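Local atomic coordinates of quinoline 2-oxidoreductase large subunit (Pseudomonas putida, PDB entry 1T3Q), a protein that probably catalyses hydroxylation of quinoline at carbon 2, as the large subunit of a molybdenum hydroxylase that carries the molybdopterin cytosine dinucleotide cofactor. Residues A46-P51 / I115-V120; F52-I57 / N106-F111; M225-R230 / N538-G543; G453-L458 / I648-Y653; H642-E647 / A751-A756. All coordinates share one frame; numbering follows the deposited sequence.

Contact 1. Residues A46-P51 / I115-V120; sequences ASLRSP and IVAVVV
Leu48 lies over Val116 and Ala117 of the neighbouring strand. Its CB sits 4.2 Å from Ala117 CB and close to the Ala117 carbonyl oxygen. One bond further, Leu48 CG comes to 3.7 Å from Val116 CG2. The torsion behind this puts CG anti to the backbone N (chi1 171°). At the tip, Leu48 CD2 touches the same Val116 CG2 at 3.9 Å. CB, CG and CD2 therefore all rest on the one Val116 methyl, and the two side chains cross obliquely.

Two residues, Val116 and Ala117, stand opposite the single Leu48: a classic beta bulge in this antiparallel pair of the hammerhead region. Leu48 O takes the Val116 N-H at 2.9 Å and, weakly, the Ala117 N-H at 3.4 Å. Before the bulge the ladder is regular. Leu48 N gives a nearly straight bond to Ala117 O (2.9 Å, 177°), and Ala46 and Val119 exchange two bonds.

After the bulge Arg49 pairs with Ile115, but their side chains leave the strands in different directions. Even so, Arg49 NH1 lies 3.8 Å from Ile115 CG1, which covers one face of the guanidinium. NH1 also bonds to Gly113 O, and NH2 forms a salt bridge with Glu287.

Contact 2. Residues F52-I57 / N106-F111; sequences FAHARI and NGVTRF. With SO4 (sulfate ion), chain M.
Ala55 and Thr109 form the hydrogen-bonded pair of a short antiparallel ladder, where strand 108-109 edges a three-stranded sheet in the hammerhead region. Thr109 N bonds to Ala55 O at 2.8 Å. The return bond from Ala55 N to Thr109 O is longer, 3.2 Å. Ile57 N reaches Gly107 O at 2.7 Å and stands well above the carbonyl plane. Gly107 has backbone angles that would press a CB against the preceding carbonyl.

Ile57 CD1 packs on Thr109 CG2 at 3.6 Å, the two side chains crossing at about a right angle. Thr109 OG1 is hydrogen-bonded to Ser50 OG. On the other side of the ladder, His54 CD2 meets Thr109 O in the ring plane at 3.3 Å. Val108 CG2 touches the same ring obliquely.

The next shell fixes these groups. His54 ND1 bonds to Pro142 O, while NE2 holds a water weakly. That water also accepts from Arg110 NE. Tyr326 and Asp159 bind the Arg110 guanidinium, and Val108 CG1 lies over one of its faces. A sulfate, probably from the crystallisation liquor, sits at its edge: Arg110 NH1 bonds to O1 and NH2 to O3, each at 2.9 Å.

Contact 3. Residues M225-R230 / N538-G543; sequences MPSFVR and NTYGFG
The Tyr540 ring carries Ser227 CB over one face, 3.7 Å from the ring centroid and only 8° off the normal. Arg230 NH2 lies at the ring edge, near its plane, 4.5 Å from Tyr540 CD2. Tyr610 of the second subunit meets the same ring edge-to-face. Tyr540 OH bonds to Thr231 OG1. A leucine in place of Tyr540 would probably leave Ser227 CB without its aromatic face and Thr231 without this hydroxyl partner.

Ser227 also holds the loop by its polar end. Its OG accepts the Gly541 N-H at 3.1 Å in a nearly straight bond. One water links Ser227 OG to Thr539 O, and another bridges Ser227 N and Gly541 O.

This is the first turn of helix 226-237 packed against an irregular loop, with Met225 at the N-cap position. The two segments come from two separate molybdopterin cofactor-binding regions of the chain. Met225 follows Gln224, and Gly543 comes shortly before Tyr545 and Ala546; all three of these neighbours line the molybdenum pocket.

Met225 curls around Phe542 O, bringing CG to 3.2 Å and CE to 3.3 Å of it. That buried oxygen has no hydrogen-bonding partner in the model. A CB on Gly543 would fall about 2.9 Å from Met225 CA. Arg230 NE bonds to Ile244 O, and its NH1 forms a salt bridge with Asp492 of the second subunit.

Contact 4. Residues G453-L458 / I648-Y653; sequences GKYLGL and IDASTY
Asp649 OD1 is gripped on its anti side by Lys454 NZ in a 2.7 Å salt bridge. A water also donates to OD1 and bridges it to Gly453 O. Lys454 and Asp649 form a non-hydrogen-bonded pair where strand 454-467, at the edge of a mixed four-stranded sheet, runs antiparallel to strand 636-649. A Schellman motif with Gly453 as its C-prime residue ends helix 439-450 just before it.

The other oxygen starts an Asx motif: Asp649 OD2 takes the Thr652 N-H at 2.7 Å through its anti lone pair. Ser651 N and Thr652 OG1 add weak bonds. An alanine in place of Asp649 would probably leave the Lys454 ammonium without its salt-bridge mate and the Thr652 N-H without its carboxylate acceptor.

Tyr455 N reaches Ile648 O at 2.7 Å, and Ala650 N reaches Gly453 O at 2.9 Å. Tyr455 also meets His763 edge-to-face. Ala650 CB lies over one face of the Tyr455 ring, 3.5 Å from Tyr455 CZ.

Contact 5. Residues H642-E647 / A751-A756; sequences HAAIVE and AAVVAA
The methyl group of Ala644 faces those of Ala752 and Ala756. Ala644 CB is 4.0 Å from Ala752 CB and 4.5 Å from Ala756 CB. Val753 CG2 closes in beside it. Further along the strand Val646 does the same work with a larger group. Val646 CG1, anti to the carbonyl carbon (chi1 -58°), reaches 3.6 Å from Ala756 CB. It also faces Val753 CG1. His642 CB adds a touch on Ala752 CB at the other end.

A second kind of contact sets methyls against backbone. Ala756 CB lies 3.5 Å from Ala644 O, and Ala752 CB lies near His642 O. Val646 CG2 rests on the carbonyl group of Ala756.

Helix 744-761 packs here on the mixed four-stranded sheet, against its strand 636-649. The local axes run at 40° to each other and approach to 6.9 Å. So close an approach fits a helix face of alanines one turn apart, Ala752 and Ala756, met by another alanine on the strand.

Polar bonding takes no part across the two segments. His642 points its CB to the helix, but its ring leads away. There ND1 bonds to Ser748 OG, earlier on the same helix, and the ring meets Phe463 with planes about 20° apart. Other faces of this helix meet further helices: Val754 touches Ile380 and Thr384 of helix 375-393, and Val753 touches Leu691 of helix 672-692.

How the contacts relate
Contacts 1 and 2 belong to the hammerhead region. Contact 2 is nested along the chain inside contact 1, and the two touch at Ser50 and Thr109. Both are mostly buried beta ladders, though contact 2 also has an arginine at a sulfate. Contacts 4 and 5 share one strand, 636-649. Contact 4 lies at the surface and relies on a salt bridge and turn motifs. Contact 5 is fully buried and held by methyl groups, with no hydrogen bond across its segments. Contact 3 is a buried helix-loop contact near the cofactor. It joins through a serine hydroxyl bond, waters and an aromatic face. A second copy of this protein reaches it, while the medium subunit reaches contact 4.

Contact 1. Residues A46-P51 / I115-V120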
# COMPACT_ATOMS: atom_id res chain seq x y z
N ALA B 46 -14.28 4.57 -18.73
CA ALA B 46 -15.16 3.78 -19.58
C ALA B 46 -14.75 4.15 -21.00
O ALA B 46 -14.23 5.25 -21.22
CB ALA B 46 -16.62 4.14 -19.35
N SER B 47 -14.99 3.27 -21.95
CA SER B 47 -14.60 3.53 -23.32
C SER B 47 -15.71 3.47 -24.36
O SER B 47 -16.66 2.69 -24.23
CB SER B 47 -13.50 2.55 -23.74
OG SER B 47 -12.37 2.64 -22.89
N LEU B 48 -15.58 4.31 -25.38
CA LEU B 48 -16.52 4.30 -26.50
C LEU B 48 -15.66 3.67 -27.59
O LEU B 48 -14.53 4.11 -27.83
CB LEU B 48 -16.93 5.71 -26.91
CG LEU B 48 -17.74 5.76 -28.21
CD1 LEU B 48 -19.02 4.93 -28.06
CD2 LEU B 48 -18.08 7.21 -28.56
N ARG B 49 -16.18 2.65 -28.25
CA ARG B 49 -15.43 1.95 -29.28
C ARG B 49 -16.03 2.08 -30.67
O ARG B 49 -17.19 2.45 -30.84
CB ARG B 49 -15.32 0.47 -28.91
CG ARG B 49 -14.66 0.26 -27.57
CD ARG B 49 -14.83 -1.15 -27.05
NE ARG B 49 -14.22 -1.26 -25.72
CZ ARG B 49 -12.93 -1.51 -25.51
NH1 ARG B 49 -12.11 -1.70 -26.54
NH2 ARG B 49 -12.46 -1.55 -24.28
N SER B 50 -15.20 1.78 -31.66
CA SER B 50 -15.60 1.84 -33.06
C SER B 50 -16.61 0.74 -33.38
O SER B 50 -16.43 -0.42 -32.98
CB SER B 50 -14.38 1.69 -33.96
OG SER B 50 -14.76 1.47 -35.31
N PRO B 51 -17.69 1.09 -34.08
CA PRO B 51 -18.71 0.10 -34.45
C PRO B 51 -18.44 -0.40 -35.86
O PRO B 51 -19.19 -1.21 -36.41
CB PRO B 51 -20.00 0.91 -34.35
CG PRO B 51 -19.56 2.24 -34.88
CD PRO B 51 -18.21 2.46 -34.24
N ILE B 115 -10.71 1.74 -29.44
CA ILE B 115 -11.19 2.85 -28.62
C ILE B 115 -11.14 4.16 -29.41
O ILE B 115 -10.15 4.46 -30.06
CB ILE B 115 -10.33 2.99 -27.35
CG1 ILE B 115 -10.24 1.64 -26.63
CG2 ILE B 115 -10.95 4.03 -26.43
CD1 ILE B 115 -9.24 1.63 -25.48
N VAL B 116 -12.22 4.93 -29.35
CA VAL B 116 -12.28 6.21 -30.06
C VAL B 116 -12.40 7.36 -29.06
O VAL B 116 -12.16 8.52 -29.40
CB VAL B 116 -13.45 6.26 -31.06
CG1 VAL B 116 -13.34 5.11 -32.05
CG2 VAL B 116 -14.78 6.21 -30.33
N ALA B 117 -12.79 7.03 -27.83
CA ALA B 117 -12.93 8.02 -26.78
C ALA B 117 -12.97 7.36 -25.42
O ALA B 117 -13.45 6.23 -25.29
CB ALA B 117 -14.20 8.85 -27.00
N VAL B 118 -12.46 8.06 -24.41
CA VAL B 118 -12.49 7.54 -23.05
C VAL B 118 -13.10 8.58 -22.12
O VAL B 118 -12.94 9.79 -22.31
CB VAL B 118 -11.07 7.18 -22.52
CG1 VAL B 118 -10.56 5.96 -23.26
CG2 VAL B 118 -10.12 8.36 -22.69
N VAL B 119 -13.82 8.09 -21.11
CA VAL B 119 -14.46 8.96 -20.14
C VAL B 119 -14.02 8.55 -18.74
O VAL B 119 -14.00 7.36 -18.42
CB VAL B 119 -16.00 8.84 -20.21
CG1 VAL B 119 -16.63 9.70 -19.12
CG2 VAL B 119 -16.50 9.27 -21.60
N VAL B 120 -13.65 9.53 -17.93
CA VAL B 120 -13.27 9.26 -16.55
C VAL B 120 -14.36 9.91 -15.70
O VAL B 120 -14.66 11.10 -15.86
CB VAL B 120 -11.90 9.86 -16.20
CG1 VAL B 120 -11.61 9.67 -14.72
CG2 VAL B 120 -10.81 9.16 -17.03

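Contact 2. Residues F52-I57 / N106-F111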
# COMPACT_ATOMS: atom_id res chain seq x y z
N PHE B 52 -17.34 0.08 -36.45
CA PHE B 52 -16.96 -0.31 -37.81
C PHE B 52 -15.57 -0.90 -37.89
O PHE B 52 -14.67 -0.50 -37.15
CB PHE B 52 -17.04 0.90 -38.75
CG PHE B 52 -18.41 1.52 -38.83
CD1 PHE B 52 -18.67 2.75 -38.22
CD2 PHE B 52 -19.44 0.87 -39.50
CE1 PHE B 52 -19.94 3.31 -38.28
CE2 PHE B 52 -20.71 1.43 -39.56
CZ PHE B 52 -20.97 2.65 -38.95
N ALA B 53 -15.39 -1.84 -38.81
CA ALA B 53 -14.10 -2.50 -39.01
C ALA B 53 -13.06 -1.52 -39.55
O ALA B 53 -11.88 -1.60 -39.21
CB ALA B 53 -14.26 -3.68 -39.96
N HIS B 54 -13.51 -0.60 -40.40
CA HIS B 54 -12.60 0.39 -40.98
C HIS B 54 -13.43 1.62 -41.34
O HIS B 54 -14.35 1.54 -42.15
CB HIS B 54 -11.94 -0.17 -42.24
CG HIS B 54 -10.77 0.63 -42.71
ND1 HIS B 54 -10.24 0.51 -43.97
CD2 HIS B 54 -10.01 1.56 -42.07
CE1 HIS B 54 -9.20 1.32 -44.10
NE2 HIS B 54 -9.05 1.97 -42.96
N ALA B 55 -13.11 2.75 -40.72
CA ALA B 55 -13.88 3.96 -40.98
C ALA B 55 -13.13 5.23 -40.66
O ALA B 55 -12.30 5.27 -39.75
CB ALA B 55 -15.18 3.92 -40.19
N ARG B 56 -13.43 6.28 -41.41
CA ARG B 56 -12.81 7.57 -41.17
C ARG B 56 -13.67 8.22 -40.09
O ARG B 56 -14.89 8.07 -40.10
CB ARG B 56 -12.83 8.42 -42.44
CG ARG B 56 -12.11 9.75 -42.30
CD ARG B 56 -12.02 10.44 -43.66
NE ARG B 56 -13.28 11.04 -44.07
CZ ARG B 56 -13.76 12.19 -43.59
NH1 ARG B 56 -14.92 12.66 -44.02
NH2 ARG B 56 -13.07 12.87 -42.68
N ILE B 57 -13.04 8.91 -39.16
CA ILE B 57 -13.77 9.59 -38.11
C ILE B 57 -13.95 11.04 -38.56
O ILE B 57 -13.03 11.85 -38.46
CB ILE B 57 -13.01 9.56 -36.77
CG1 ILE B 57 -12.78 8.11 -36.34
CG2 ILE B 57 -13.79 10.31 -35.70
CD1 ILE B 57 -11.97 7.95 -35.07
N ASN B 106 -7.47 8.00 -34.10
CA ASN B 106 -7.45 9.43 -34.34
C ASN B 106 -7.66 9.69 -35.82
O ASN B 106 -6.72 9.57 -36.61
CB ASN B 106 -6.11 10.04 -33.89
CG ASN B 106 -6.14 11.56 -33.87
OD1 ASN B 106 -5.13 12.21 -33.60
ND2 ASN B 106 -7.30 12.14 -34.14
N GLY B 107 -8.88 10.04 -36.20
CA GLY B 107 -9.16 10.30 -37.60
C GLY B 107 -9.63 9.07 -38.36
O GLY B 107 -10.34 9.18 -39.35
N VAL B 108 -9.22 7.89 -37.90
CA VAL B 108 -9.61 6.65 -38.55
C VAL B 108 -9.57 5.49 -37.56
O VAL B 108 -8.73 5.47 -36.66
CB VAL B 108 -8.66 6.33 -39.74
CG1 VAL B 108 -7.24 6.19 -39.23
CG2 VAL B 108 -9.10 5.06 -40.44
N THR B 109 -10.50 4.55 -37.70
CA THR B 109 -10.53 3.37 -36.83
C THR B 109 -10.19 2.18 -37.72
O THR B 109 -10.58 2.15 -38.89
CB THR B 109 -11.91 3.17 -36.16
OG1 THR B 109 -12.92 2.95 -37.15
CG2 THR B 109 -12.27 4.40 -35.34
N ARG B 110 -9.48 1.20 -37.18
CA ARG B 110 -9.08 0.06 -37.98
C ARG B 110 -9.60 -1.31 -37.57
O ARG B 110 -9.12 -2.33 -38.05
CB ARG B 110 -7.56 0.05 -38.09
CG ARG B 110 -7.00 1.38 -38.60
CD ARG B 110 -5.53 1.25 -38.96
NE ARG B 110 -4.98 2.47 -39.54
CZ ARG B 110 -4.45 3.47 -38.83
NH1 ARG B 110 -3.96 4.53 -39.46
NH2 ARG B 110 -4.39 3.40 -37.51
N PHE B 111 -10.59 -1.33 -36.68
CA PHE B 111 -11.22 -2.58 -36.28
C PHE B 111 -12.35 -2.32 -35.30
O PHE B 111 -12.30 -1.37 -34.51
CB PHE B 111 -10.19 -3.59 -35.72
CG PHE B 111 -9.66 -3.25 -34.35
CD1 PHE B 111 -10.33 -3.67 -33.20
CD2 PHE B 111 -8.46 -2.56 -34.20
CE1 PHE B 111 -9.82 -3.41 -31.93
CE2 PHE B 111 -7.94 -2.29 -32.93
CZ PHE B 111 -8.62 -2.71 -31.80
S SO4 M . -2.75 6.98 -36.95
O1 SO4 M . -2.73 6.96 -38.43
O2 SO4 M . -3.85 7.84 -36.48
O3 SO4 M . -2.93 5.61 -36.43
O4 SO4 M . -1.47 7.52 -36.46
O HOH W 1 -6.08 2.11 -42.13

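Contact 3. Residues M225-R230 / N538-G543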
# COMPACT_ATOMS: atom_id res chain seq x y z
N MET B 225 4.19 -9.48 -17.25
CA MET B 225 5.50 -8.86 -17.53
C MET B 225 5.65 -7.45 -16.93
O MET B 225 5.75 -6.47 -17.66
CB MET B 225 5.70 -8.79 -19.05
CG MET B 225 5.51 -10.12 -19.78
SD MET B 225 5.48 -9.98 -21.60
CE MET B 225 7.22 -9.55 -21.94
N PRO B 226 5.71 -7.34 -15.59
CA PRO B 226 5.84 -6.03 -14.94
C PRO B 226 7.02 -5.13 -15.34
O PRO B 226 6.84 -3.92 -15.54
CB PRO B 226 5.83 -6.38 -13.46
CG PRO B 226 6.43 -7.74 -13.43
CD PRO B 226 5.79 -8.42 -14.60
N SER B 227 8.22 -5.69 -15.43
CA SER B 227 9.39 -4.89 -15.80
C SER B 227 9.23 -4.32 -17.21
O SER B 227 9.64 -3.19 -17.48
CB SER B 227 10.67 -5.74 -15.74
OG SER B 227 10.94 -6.17 -14.41
N PHE B 228 8.64 -5.13 -18.09
CA PHE B 228 8.39 -4.74 -19.48
C PHE B 228 7.42 -3.56 -19.53
O PHE B 228 7.65 -2.58 -20.23
CB PHE B 228 7.81 -5.94 -20.22
CG PHE B 228 7.15 -5.60 -21.53
CD1 PHE B 228 7.90 -5.25 -22.64
CD2 PHE B 228 5.77 -5.67 -21.65
CE1 PHE B 228 7.28 -4.96 -23.86
CE2 PHE B 228 5.14 -5.38 -22.86
CZ PHE B 228 5.90 -5.03 -23.97
N VAL B 229 6.33 -3.66 -18.77
CA VAL B 229 5.34 -2.59 -18.74
C VAL B 229 5.95 -1.28 -18.24
O VAL B 229 5.73 -0.22 -18.82
CB VAL B 229 4.14 -2.98 -17.85
CG1 VAL B 229 3.17 -1.80 -17.72
CG2 VAL B 229 3.42 -4.17 -18.46
N ARG B 230 6.73 -1.36 -17.16
CA ARG B 230 7.37 -0.18 -16.60
C ARG B 230 8.23 0.53 -17.64
O ARG B 230 8.12 1.74 -17.83
CB ARG B 230 8.23 -0.57 -15.39
CG ARG B 230 9.08 0.57 -14.82
CD ARG B 230 9.84 0.11 -13.61
NE ARG B 230 10.75 1.11 -13.05
CZ ARG B 230 12.08 1.03 -13.11
NH1 ARG B 230 12.83 1.98 -12.57
NH2 ARG B 230 12.66 0.00 -13.71
N ASN B 538 12.71 -3.68 -7.18
CA ASN B 538 13.97 -4.43 -7.20
C ASN B 538 13.87 -5.60 -8.17
O ASN B 538 12.81 -6.20 -8.34
CB ASN B 538 14.32 -4.93 -5.79
CG ASN B 538 14.58 -3.79 -4.81
OD1 ASN B 538 13.65 -3.24 -4.21
ND2 ASN B 538 15.84 -3.41 -4.67
N THR B 539 15.01 -5.91 -8.79
CA THR B 539 15.18 -6.94 -9.81
C THR B 539 14.56 -6.44 -11.11
O THR B 539 13.86 -5.44 -11.13
CB THR B 539 14.55 -8.33 -9.45
OG1 THR B 539 13.12 -8.29 -9.58
CG2 THR B 539 14.93 -8.74 -8.03
N TYR B 540 14.85 -7.14 -12.21
CA TYR B 540 14.33 -6.76 -13.51
C TYR B 540 14.26 -8.00 -14.38
O TYR B 540 15.24 -8.74 -14.49
CB TYR B 540 15.25 -5.72 -14.17
CG TYR B 540 14.68 -5.13 -15.44
CD1 TYR B 540 14.72 -5.84 -16.64
CD2 TYR B 540 14.07 -3.88 -15.43
CE1 TYR B 540 14.16 -5.31 -17.80
CE2 TYR B 540 13.51 -3.35 -16.59
CZ TYR B 540 13.55 -4.06 -17.76
OH TYR B 540 12.97 -3.55 -18.89
N GLY B 541 13.12 -8.24 -15.01
CA GLY B 541 12.99 -9.41 -15.84
C GLY B 541 11.86 -9.34 -16.85
O GLY B 541 10.97 -8.51 -16.74
N PHE B 542 11.90 -10.23 -17.84
CA PHE B 542 10.89 -10.26 -18.88
C PHE B 542 9.56 -10.86 -18.43
O PHE B 542 8.56 -10.76 -19.14
CB PHE B 542 11.44 -11.02 -20.10
CG PHE B 542 12.31 -10.18 -21.00
CD1 PHE B 542 13.30 -9.36 -20.47
CD2 PHE B 542 12.12 -10.20 -22.38
CE1 PHE B 542 14.10 -8.57 -21.31
CE2 PHE B 542 12.92 -9.41 -23.23
CZ PHE B 542 13.91 -8.59 -22.69
N GLY B 543 9.54 -11.47 -17.25
CA GLY B 543 8.30 -12.04 -16.75
C GLY B 543 8.06 -13.50 -17.10
O GLY B 543 8.95 -14.20 -17.57
O HOH W 2 11.55 -4.73 -12.38
O HOH W 3 8.77 -8.74 -15.28

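Contact 4. Residues G453-L458 / I648-Y653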
# COMPACT_ATOMS: atom_id res chain seq x y z
N GLY B 453 -24.18 -46.86 -33.33
CA GLY B 453 -24.25 -45.60 -34.05
C GLY B 453 -23.31 -44.55 -33.49
O GLY B 453 -23.63 -43.36 -33.50
N LYS B 454 -22.16 -44.99 -33.01
CA LYS B 454 -21.16 -44.09 -32.44
C LYS B 454 -19.83 -44.26 -33.16
O LYS B 454 -19.38 -45.39 -33.39
CB LYS B 454 -20.96 -44.38 -30.95
CG LYS B 454 -22.22 -44.28 -30.10
CD LYS B 454 -22.67 -42.84 -29.93
CE LYS B 454 -23.80 -42.74 -28.92
NZ LYS B 454 -24.15 -41.33 -28.62
N TYR B 455 -19.21 -43.15 -33.53
CA TYR B 455 -17.92 -43.18 -34.21
C TYR B 455 -16.82 -42.90 -33.19
O TYR B 455 -16.70 -41.78 -32.69
CB TYR B 455 -17.89 -42.12 -35.31
CG TYR B 455 -18.94 -42.29 -36.38
CD1 TYR B 455 -19.49 -41.18 -37.03
CD2 TYR B 455 -19.38 -43.56 -36.77
CE1 TYR B 455 -20.44 -41.33 -38.04
CE2 TYR B 455 -20.32 -43.72 -37.78
CZ TYR B 455 -20.85 -42.61 -38.41
OH TYR B 455 -21.79 -42.77 -39.41
N LEU B 456 -16.03 -43.91 -32.86
CA LEU B 456 -14.97 -43.74 -31.88
C LEU B 456 -13.65 -43.55 -32.61
O LEU B 456 -13.38 -44.21 -33.61
CB LEU B 456 -14.89 -44.98 -30.97
CG LEU B 456 -14.37 -44.77 -29.55
CD1 LEU B 456 -15.33 -43.87 -28.78
CD2 LEU B 456 -14.24 -46.12 -28.86
N GLY B 457 -12.82 -42.63 -32.11
CA GLY B 457 -11.55 -42.37 -32.76
C GLY B 457 -10.42 -42.10 -31.79
O GLY B 457 -10.62 -41.49 -30.74
N LEU B 458 -9.22 -42.57 -32.14
CA LEU B 458 -8.04 -42.38 -31.33
C LEU B 458 -7.13 -41.39 -32.05
O LEU B 458 -6.89 -41.53 -33.24
CB LEU B 458 -7.29 -43.70 -31.15
CG LEU B 458 -5.90 -43.60 -30.50
CD1 LEU B 458 -6.04 -43.15 -29.06
CD2 LEU B 458 -5.20 -44.95 -30.57
N ILE B 648 -18.21 -39.77 -31.46
CA ILE B 648 -19.10 -38.92 -32.23
C ILE B 648 -20.41 -39.67 -32.50
O ILE B 648 -20.39 -40.80 -32.97
CB ILE B 648 -18.48 -38.55 -33.59
CG1 ILE B 648 -17.17 -37.80 -33.38
CG2 ILE B 648 -19.46 -37.71 -34.40
CD1 ILE B 648 -16.40 -37.54 -34.66
N ASP B 649 -21.54 -39.03 -32.19
CA ASP B 649 -22.84 -39.65 -32.42
C ASP B 649 -23.16 -39.54 -33.91
O ASP B 649 -23.18 -38.44 -34.46
CB ASP B 649 -23.92 -38.91 -31.61
CG ASP B 649 -25.26 -39.62 -31.65
OD1 ASP B 649 -25.44 -40.60 -30.90
OD2 ASP B 649 -26.13 -39.21 -32.44
N ALA B 650 -23.41 -40.67 -34.55
CA ALA B 650 -23.70 -40.68 -35.99
C ALA B 650 -24.96 -39.92 -36.40
O ALA B 650 -25.07 -39.47 -37.53
CB ALA B 650 -23.78 -42.12 -36.50
N SER B 651 -25.90 -39.78 -35.48
CA SER B 651 -27.15 -39.08 -35.79
C SER B 651 -27.20 -37.61 -35.39
O SER B 651 -27.80 -36.80 -36.10
CB SER B 651 -28.33 -39.81 -35.13
OG SER B 651 -28.52 -41.09 -35.72
N THR B 652 -26.58 -37.26 -34.27
CA THR B 652 -26.62 -35.88 -33.80
C THR B 652 -25.30 -35.13 -33.99
O THR B 652 -25.25 -33.91 -33.82
CB THR B 652 -27.01 -35.83 -32.32
OG1 THR B 652 -25.98 -36.44 -31.53
CG2 THR B 652 -28.32 -36.57 -32.10
N TYR B 653 -24.25 -35.86 -34.34
CA TYR B 653 -22.93 -35.27 -34.56
C TYR B 653 -22.34 -34.69 -33.28
O TYR B 653 -21.42 -33.88 -33.32
CB TYR B 653 -23.01 -34.19 -35.63
CG TYR B 653 -23.83 -34.62 -36.82
CD1 TYR B 653 -25.10 -34.09 -37.04
CD2 TYR B 653 -23.37 -35.61 -37.69
CE1 TYR B 653 -25.89 -34.53 -38.10
CE2 TYR B 653 -24.15 -36.06 -38.75
CZ TYR B 653 -25.41 -35.52 -38.95
OH TYR B 653 -26.19 -35.97 -39.99
O HOH W 4 -26.31 -42.63 -32.85

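Contact 5. Residues H642-E647 / A751-A756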
# COMPACT_ATOMS: atom_id res chain seq x y z
N HIS B 642 0.47 -36.86 -26.25
CA HIS B 642 -0.91 -36.89 -25.81
C HIS B 642 -1.69 -37.80 -26.74
O HIS B 642 -1.38 -37.90 -27.93
CB HIS B 642 -1.55 -35.50 -25.86
CG HIS B 642 -0.86 -34.49 -25.00
ND1 HIS B 642 0.21 -33.74 -25.44
CD2 HIS B 642 -1.07 -34.12 -23.71
CE1 HIS B 642 0.63 -32.96 -24.46
NE2 HIS B 642 -0.13 -33.17 -23.40
N ALA B 643 -2.70 -38.45 -26.19
CA ALA B 643 -3.58 -39.32 -26.97
C ALA B 643 -4.98 -39.04 -26.46
O ALA B 643 -5.21 -38.97 -25.25
CB ALA B 643 -3.22 -40.79 -26.76
N ALA B 644 -5.91 -38.86 -27.39
CA ALA B 644 -7.28 -38.57 -27.03
C ALA B 644 -8.21 -39.55 -27.73
O ALA B 644 -7.95 -39.98 -28.85
CB ALA B 644 -7.65 -37.14 -27.42
N ILE B 645 -9.29 -39.90 -27.04
CA ILE B 645 -10.29 -40.78 -27.60
C ILE B 645 -11.57 -39.97 -27.62
O ILE B 645 -11.98 -39.42 -26.60
CB ILE B 645 -10.50 -42.05 -26.76
CG1 ILE B 645 -9.25 -42.94 -26.84
CG2 ILE B 645 -11.72 -42.81 -27.25
CD1 ILE B 645 -9.33 -44.22 -26.03
N VAL B 646 -12.19 -39.86 -28.79
CA VAL B 646 -13.42 -39.11 -28.94
C VAL B 646 -14.52 -40.01 -29.46
O VAL B 646 -14.26 -40.98 -30.17
CB VAL B 646 -13.27 -37.92 -29.92
CG1 VAL B 646 -12.16 -36.99 -29.46
CG2 VAL B 646 -13.00 -38.43 -31.32
N GLU B 647 -15.75 -39.68 -29.09
CA GLU B 647 -16.91 -40.44 -29.53
C GLU B 647 -17.85 -39.47 -30.22
O GLU B 647 -18.24 -38.45 -29.64
CB GLU B 647 -17.63 -41.09 -28.35
CG GLU B 647 -18.97 -41.71 -28.73
CD GLU B 647 -19.78 -42.14 -27.52
OE1 GLU B 647 -19.46 -43.19 -26.93
OE2 GLU B 647 -20.73 -41.42 -27.16
N ALA B 751 -3.82 -31.20 -31.10
CA ALA B 751 -3.53 -32.08 -32.21
C ALA B 751 -4.12 -33.47 -31.95
O ALA B 751 -4.65 -34.10 -32.86
CB ALA B 751 -2.01 -32.18 -32.41
N ALA B 752 -4.03 -33.92 -30.71
CA ALA B 752 -4.58 -35.23 -30.34
C ALA B 752 -6.08 -35.30 -30.59
O ALA B 752 -6.58 -36.32 -31.08
CB ALA B 752 -4.28 -35.53 -28.87
N VAL B 753 -6.80 -34.23 -30.26
CA VAL B 753 -8.25 -34.21 -30.47
C VAL B 753 -8.61 -34.18 -31.96
O VAL B 753 -9.48 -34.93 -32.41
CB VAL B 753 -8.92 -33.01 -29.77
CG1 VAL B 753 -10.43 -33.05 -30.00
CG2 VAL B 753 -8.62 -33.04 -28.27
N VAL B 754 -7.96 -33.30 -32.71
CA VAL B 754 -8.24 -33.22 -34.14
C VAL B 754 -7.91 -34.57 -34.79
O VAL B 754 -8.68 -35.07 -35.61
CB VAL B 754 -7.39 -32.12 -34.83
CG1 VAL B 754 -7.59 -32.17 -36.34
CG2 VAL B 754 -7.82 -30.75 -34.31
N ALA B 755 -6.78 -35.15 -34.40
CA ALA B 755 -6.40 -36.45 -34.95
C ALA B 755 -7.45 -37.49 -34.58
O ALA B 755 -7.78 -38.35 -35.38
CB ALA B 755 -5.03 -36.88 -34.40
N ALA B 756 -7.99 -37.39 -33.36
CA ALA B 756 -9.01 -38.33 -32.91
C ALA B 756 -10.28 -38.26 -33.75
O ALA B 756 -10.83 -39.28 -34.15
CB ALA B 756 -9.34 -38.09 -31.44